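Side-chain contacts in anti-sigma-I factor RsgI2 (Clostridium thermocellum, PDB 4B9P), which probably holds the sigma factor SigI2 inactive until its extracellular cellulose-binding module, the part described here, meets polysaccharide outside the cell: residues K21-R26 / I44-T49; I27-T32 / I37-V42. One frame throughout, in Å; residues are numbered along the deposited sequence.

Contact 1. Residues K21-R26 / I44-T49; sequences KELQPR and IRYYYT. With CA (calcium ion), chain B.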
loop_
_atom_site.group_PDB
_atom_site.type_symbol
_atom_site.label_atom_id
_atom_site.label_comp_id
_atom_site.label_asym_id
_atom_site.label_seq_id
_atom_site.Cartn_x
_atom_site.Cartn_y
_atom_site.Cartn_z
ATOM N N LYS A 21 12.905 -9.015 4.123
ATOM C CA LYS A 21 13.603 -7.735 4.300
ATOM C C LYS A 21 12.969 -6.637 3.468
ATOM O O LYS A 21 13.441 -5.498 3.475
ATOM C CB LYS A 21 15.088 -7.853 4.014
ATOM C CG LYS A 21 15.399 -8.256 2.599
ATOM C CD LYS A 21 16.959 -8.325 2.466
ATOM C CE LYS A 21 17.449 -9.019 1.220
ATOM N NZ LYS A 21 17.234 -8.164 0.005
ATOM N N GLU A 22 11.854 -6.947 2.785
ATOM C CA GLU A 22 11.069 -5.907 2.136
ATOM C C GLU A 22 9.634 -6.312 2.017
ATOM O O GLU A 22 9.319 -7.427 1.629
ATOM C CB GLU A 22 11.591 -5.457 0.774
ATOM C CG GLU A 22 12.271 -6.407 -0.095
ATOM C CD GLU A 22 12.767 -5.728 -1.380
ATOM O OE1 GLU A 22 11.929 -5.541 -2.263
ATOM O OE2 GLU A 22 13.964 -5.352 -1.513
ATOM N N LEU A 23 8.742 -5.411 2.386
ATOM C CA LEU A 23 7.314 -5.598 2.090
ATOM C C LEU A 23 7.108 -5.298 0.622
ATOM O O LEU A 23 7.601 -4.294 0.125
ATOM C CB LEU A 23 6.470 -4.640 2.921
ATOM C CG LEU A 23 6.731 -4.616 4.420
ATOM C CD1 LEU A 23 5.820 -3.595 5.123
ATOM C CD2 LEU A 23 6.581 -6.001 5.030
ATOM N N GLN A 24 6.378 -6.177 -0.070
ATOM C CA GLN A 24 6.115 -5.982 -1.497
ATOM C C GLN A 24 4.621 -6.092 -1.799
ATOM O O GLN A 24 4.180 -6.972 -2.524
ATOM C CB GLN A 24 6.902 -6.989 -2.330
ATOM C CG GLN A 24 8.380 -6.653 -2.352
ATOM C CD GLN A 24 9.094 -7.315 -3.515
ATOM O OE1 GLN A 24 8.477 -8.042 -4.319
ATOM N NE2 GLN A 24 10.388 -7.086 -3.605
ATOM N N PRO A 25 3.821 -5.160 -1.270
ATOM C CA PRO A 25 2.413 -5.101 -1.682
ATOM C C PRO A 25 2.275 -4.578 -3.106
ATOM O O PRO A 25 2.952 -3.600 -3.503
ATOM C CB PRO A 25 1.811 -4.117 -0.665
ATOM C CG PRO A 25 2.921 -3.184 -0.385
ATOM C CD PRO A 25 4.186 -4.013 -0.420
ATOM N N ARG A 26 1.439 -5.254 -3.887
ATOM C CA ARG A 26 1.097 -4.797 -5.223
ATOM C C ARG A 26 -0.390 -4.504 -5.219
ATOM O O ARG A 26 -1.165 -5.327 -4.718
ATOM C CB ARG A 26 1.452 -5.864 -6.242
ATOM C CG ARG A 26 2.952 -6.090 -6.246
ATOM C CD ARG A 26 3.412 -6.973 -7.328
ATOM N NE ARG A 26 4.863 -6.883 -7.422
ATOM C CZ ARG A 26 5.552 -7.389 -8.431
ATOM N NH1 ARG A 26 4.926 -8.053 -9.390
ATOM N NH2 ARG A 26 6.862 -7.241 -8.479
ATOM N N ILE A 44 -4.423 5.390 -0.063
ATOM C CA ILE A 44 -4.528 3.944 0.101
ATOM C C ILE A 44 -3.641 3.544 1.259
ATOM O O ILE A 44 -2.496 4.000 1.286
ATOM C CB ILE A 44 -4.052 3.245 -1.172
ATOM C CG1 ILE A 44 -4.868 3.664 -2.399
ATOM C CG2 ILE A 44 -4.108 1.723 -1.004
ATOM C CD1 ILE A 44 -4.205 3.276 -3.703
ATOM N N ARG A 45 -4.133 2.719 2.194
ATOM C CA ARG A 45 -3.316 2.355 3.360
ATOM C C ARG A 45 -3.130 0.852 3.460
ATOM O O ARG A 45 -4.094 0.081 3.451
ATOM C CB ARG A 45 -3.949 2.849 4.670
ATOM C CG ARG A 45 -3.983 4.335 4.729
ATOM C CD ARG A 45 -4.552 4.793 6.039
ATOM N NE ARG A 45 -4.513 6.247 6.083
ATOM C CZ ARG A 45 -5.107 6.950 7.023
ATOM N NH1 ARG A 45 -5.783 6.321 7.982
ATOM N NH2 ARG A 45 -5.044 8.274 6.991
ATOM N N TYR A 46 -1.863 0.463 3.604
ATOM C CA TYR A 46 -1.453 -0.918 3.859
ATOM C C TYR A 46 -0.964 -0.943 5.312
ATOM O O TYR A 46 0.060 -0.324 5.621
ATOM C CB TYR A 46 -0.305 -1.310 2.901
ATOM C CG TYR A 46 0.157 -2.748 3.091
ATOM C CD1 TYR A 46 1.141 -3.086 4.047
ATOM C CD2 TYR A 46 -0.352 -3.782 2.292
ATOM C CE1 TYR A 46 1.526 -4.407 4.236
ATOM C CE2 TYR A 46 0.056 -5.121 2.466
ATOM C CZ TYR A 46 1.010 -5.411 3.421
ATOM O OH TYR A 46 1.350 -6.711 3.541
ATOM N N TYR A 47 -1.677 -1.658 6.174
ATOM C CA TYR A 47 -1.405 -1.669 7.615
ATOM C C TYR A 47 -0.517 -2.837 8.011
ATOM O O TYR A 47 -0.691 -3.960 7.511
ATOM C CB TYR A 47 -2.710 -1.816 8.382
ATOM C CG TYR A 47 -3.634 -0.660 8.285
ATOM C CD1 TYR A 47 -3.458 0.470 9.099
ATOM C CD2 TYR A 47 -4.675 -0.660 7.353
ATOM C CE1 TYR A 47 -4.347 1.538 9.039
ATOM C CE2 TYR A 47 -5.539 0.402 7.269
ATOM C CZ TYR A 47 -5.375 1.499 8.091
ATOM O OH TYR A 47 -6.290 2.536 7.959
ATOM N N TYR A 48 0.420 -2.594 8.929
ATOM C CA TYR A 48 1.367 -3.642 9.290
ATOM C C TYR A 48 1.949 -3.294 10.664
ATOM O O TYR A 48 1.694 -2.221 11.230
ATOM C CB TYR A 48 2.463 -3.752 8.222
ATOM C CG TYR A 48 3.422 -2.569 8.119
ATOM C CD1 TYR A 48 3.061 -1.390 7.447
ATOM C CD2 TYR A 48 4.698 -2.650 8.656
ATOM C CE1 TYR A 48 3.904 -0.325 7.357
ATOM C CE2 TYR A 48 5.585 -1.572 8.535
ATOM C CZ TYR A 48 5.168 -0.428 7.872
ATOM O OH TYR A 48 6.026 0.637 7.770
ATOM N N THR A 49 2.731 -4.233 11.197
ATOM C CA THR A 49 3.551 -3.960 12.391
ATOM C C THR A 49 5.013 -3.878 11.979
ATOM O O THR A 49 5.552 -4.799 11.371
ATOM C CB THR A 49 3.346 -5.047 13.439
ATOM O OG1 THR A 49 3.440 -6.331 12.801
ATOM C CG2 THR A 49 1.979 -4.869 14.144
HETATM CA CA CA B . 5.171 -7.219 11.359
HETATM O O HOH W 1 6.103 -6.605 9.146
#
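The hydrophobic core of a beta sandwich, just inside its calcium site, is where Leu23, in the loop leading into strand 25-31, and Pro25, at the start of that strand, meet Tyr46 and Tyr48 of strand 42-48 in the opposing sheet. Leu23 puts a single methyl to use: CD1 sits over the centre of one face of the Tyr48 ring, 3.9 Å from the centroid and only 12° off the ring normal, a CH-pi contact with the methyl almost directly above the middle of the ring. The same methyl lies obliquely beside Tyr46, more loosely, with CD1 4.5 Å from Tyr46 CE1. Pro25 packs on Tyr46 more closely, its CB 3.7 Å from Tyr46 CD2 and its CG above one face, offset toward the rim.

This is the two-sheet arrangement of a family 3 carbohydrate-binding module, and alternate residues of strand 42-48 face the interior. Tyr46 reaches into the space between the sheets with CG anti to the backbone N (chi1 -179°), and its hydroxyl bonds Asn13 ND2. The Tyr48 ring is turned differently, CG lying between the backbone N and the carbonyl carbon (chi1 68°), and its hydroxyl is paired with Glu56. The next residue, Thr49, grips the calcium ion twice, through O at 2.5 Å and through OG1 at 2.4 Å; Asp51, Asp132, Ser135, Asp136 and a water complete the metal's shell.

Contact 2. Residues I27-T32 / I37-V42; sequences IKLINT and ITLSEV
Asn31 lays its carboxamide obliquely across the end of the Ile37 side chain, with ND2 3.6 Å from Ile37 CD1 and 3.7 Å from Ile37 CG1. The amide carbon takes part as well, Asn31 CG lying 3.8 Å from the same CD1 methyl. Extension of Asn31 away from its own backbone N (chi1 -174°) carries the amide over to the isoleucine, whose CG1 branch, anti to the carbonyl carbon, projects to meet it.

Two residues earlier on strand 25-31, Leu29 reaches Val42 tip to tip: Leu29 CD2 is 3.9 Å from Val42 CG1. That leucine methyl also has Leu39 at its margin, a looser approach of 4.5 Å between Leu29 CD2 and Leu39 CD2. Leu39 belongs to a short 3-10 turn that joins strand 37-38 to strand 42-48, closed by backbone hydrogen bonds from Glu41 N to Thr38 O and from Val42 N to Leu39 O. Leu29, Leu39 and Val42 thus carry the interior of the beta sandwich out to this connection, where Phe92 of strand 84-92 packs on both Leu39 and Val42, and Ile156 packs on Ile37.

No hydrogen bond joins the two segments, and the polar needs of the buried amide are met nearby: Asn31 ND2 donates to the carbonyl oxygens of Leu99 and Thr35, while Asn31 OD1 accepts from Gly33 N. These bonds on both ends of the amide should fix its rotation, so that Ile37 packs on the face of the amide while the amide's polar atoms are bonded elsewhere and tie down the turn after strand 25-31.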
loop_
_atom_site.group_PDB
_atom_site.type_symbol
_atom_site.label_atom_id
_atom_site.label_comp_id
_atom_site.label_asym_id
_atom_site.label_seq_id
_atom_site.Cartn_x
_atom_site.Cartn_y
_atom_site.Cartn_z
ATOM N N ILE A 27 -0.784 -3.348 -5.762
ATOM C CA ILE A 27 -2.141 -2.863 -5.610
ATOM C C ILE A 27 -2.682 -2.397 -6.947
ATOM O O ILE A 27 -1.963 -1.797 -7.742
ATOM C CB ILE A 27 -2.127 -1.718 -4.572
ATOM C CG1 ILE A 27 -1.731 -2.278 -3.175
ATOM C CG2 ILE A 27 -3.440 -1.024 -4.489
ATOM C CD1 ILE A 27 -1.327 -1.202 -2.131
ATOM N N LYS A 28 -3.961 -2.663 -7.177
ATOM C CA LYS A 28 -4.663 -2.202 -8.365
ATOM C C LYS A 28 -5.948 -1.532 -7.884
ATOM O O LYS A 28 -6.788 -2.195 -7.246
ATOM C CB LYS A 28 -4.939 -3.369 -9.300
ATOM C CG LYS A 28 -5.566 -3.040 -10.610
ATOM C CD LYS A 28 -5.572 -4.286 -11.532
ATOM C CE LYS A 28 -6.363 -4.051 -12.783
ATOM N NZ LYS A 28 -6.513 -5.256 -13.652
ATOM N N LEU A 29 -6.068 -0.241 -8.141
ATOM C CA LEU A 29 -7.252 0.514 -7.770
ATOM C C LEU A 29 -8.081 0.741 -9.005
ATOM O O LEU A 29 -7.579 1.318 -9.989
ATOM C CB LEU A 29 -6.837 1.874 -7.243
ATOM C CG LEU A 29 -7.920 2.905 -6.971
ATOM C CD1 LEU A 29 -8.802 2.453 -5.824
ATOM C CD2 LEU A 29 -7.305 4.285 -6.705
ATOM N N ILE A 30 -9.320 0.293 -8.966
ATOM C CA ILE A 30 -10.184 0.322 -10.144
ATOM C C ILE A 30 -11.396 1.188 -9.889
ATOM O O ILE A 30 -12.051 1.059 -8.856
ATOM C CB ILE A 30 -10.672 -1.095 -10.562
ATOM C CG1 ILE A 30 -9.466 -2.032 -10.700
ATOM C CG2 ILE A 30 -11.500 -1.021 -11.837
ATOM C CD1 ILE A 30 -9.696 -3.368 -10.046
ATOM N N ASN A 31 -11.708 2.072 -10.833
ATOM C CA ASN A 31 -12.913 2.856 -10.725
ATOM C C ASN A 31 -14.065 2.044 -11.331
ATOM O O ASN A 31 -14.151 1.855 -12.551
ATOM C CB ASN A 31 -12.727 4.184 -11.454
ATOM C CG ASN A 31 -13.913 5.132 -11.262
ATOM O OD1 ASN A 31 -15.009 4.679 -10.890
ATOM N ND2 ASN A 31 -13.710 6.421 -11.508
ATOM N N THR A 32 -14.955 1.569 -10.475
ATOM C CA THR A 32 -16.049 0.723 -10.942
ATOM C C THR A 32 -17.386 1.466 -10.938
ATOM O O THR A 32 -18.384 0.891 -11.364
ATOM C CB THR A 32 -16.161 -0.571 -10.117
ATOM O OG1 THR A 32 -16.355 -0.202 -8.753
ATOM C CG2 THR A 32 -14.913 -1.423 -10.210
ATOM N N ILE A 37 -12.785 10.205 -10.609
ATOM C CA ILE A 37 -12.184 10.398 -9.298
ATOM C C ILE A 37 -10.861 11.143 -9.481
ATOM O O ILE A 37 -10.012 10.735 -10.264
ATOM C CB ILE A 37 -11.930 9.040 -8.611
ATOM C CG1 ILE A 37 -13.277 8.340 -8.346
ATOM C CG2 ILE A 37 -11.114 9.222 -7.294
ATOM C CD1 ILE A 37 -13.167 6.870 -7.997
ATOM N N THR A 38 -10.698 12.253 -8.781
ATOM C CA THR A 38 -9.435 12.980 -8.846
ATOM C C THR A 38 -8.381 12.229 -8.008
ATOM O O THR A 38 -8.544 12.078 -6.795
ATOM C CB THR A 38 -9.638 14.415 -8.313
ATOM O OG1 THR A 38 -10.600 15.074 -9.145
ATOM C CG2 THR A 38 -8.315 15.207 -8.284
ATOM N N LEU A 39 -7.293 11.766 -8.641
ATOM C CA LEU A 39 -6.372 10.875 -7.957
ATOM C C LEU A 39 -5.700 11.533 -6.760
ATOM O O LEU A 39 -5.447 10.875 -5.772
ATOM C CB LEU A 39 -5.339 10.325 -8.928
ATOM C CG LEU A 39 -5.873 9.221 -9.833
ATOM C CD1 LEU A 39 -4.856 8.980 -10.903
ATOM C CD2 LEU A 39 -6.128 7.926 -9.035
ATOM N N SER A 40 -5.397 12.826 -6.833
ATOM C CA SER A 40 -4.735 13.485 -5.713
ATOM C C SER A 40 -5.567 13.412 -4.422
ATOM O O SER A 40 -5.022 13.564 -3.331
ATOM C CB SER A 40 -4.390 14.933 -6.049
ATOM O OG SER A 40 -5.585 15.682 -6.237
ATOM N N GLU A 41 -6.883 13.221 -4.548
ATOM C CA GLU A 41 -7.774 13.064 -3.388
ATOM C C GLU A 41 -7.813 11.657 -2.785
ATOM O O GLU A 41 -8.471 11.458 -1.764
ATOM C CB GLU A 41 -9.191 13.483 -3.772
ATOM C CG GLU A 41 -9.294 14.990 -4.086
ATOM C CD GLU A 41 -8.984 15.835 -2.835
ATOM O OE1 GLU A 41 -9.784 15.799 -1.874
ATOM O OE2 GLU A 41 -7.919 16.502 -2.787
ATOM N N VAL A 42 -7.103 10.718 -3.392
ATOM C CA VAL A 42 -7.200 9.314 -2.986
ATOM C C VAL A 42 -5.992 8.933 -2.146
ATOM O O VAL A 42 -4.854 9.265 -2.514
ATOM C CB VAL A 42 -7.202 8.404 -4.218
ATOM C CG1 VAL A 42 -7.236 6.944 -3.817
ATOM C CG2 VAL A 42 -8.408 8.739 -5.072
#

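In the fold
Contacts 1 and 2 both draw on strand 25-31, with their centres about 18 Å apart. Contact 1 is the deeper, about 5 Å from the centre of the chain against 13 Å for contact 2. In sequence the order is 21-26, 27-32, 37-42, 44-49, so contact 2 falls wholly between the two segments of contact 1. The chain leaves one five-stranded sheet, passes through strand 37-38 and enters the other sheet as strand 42-48. Ile27 CD1 and Ile44 CG2, 4.2 Å apart, bridge the two contacts, consistent with one apolar interior running from the calcium-site side to the connection between the sheets of this extracellular module.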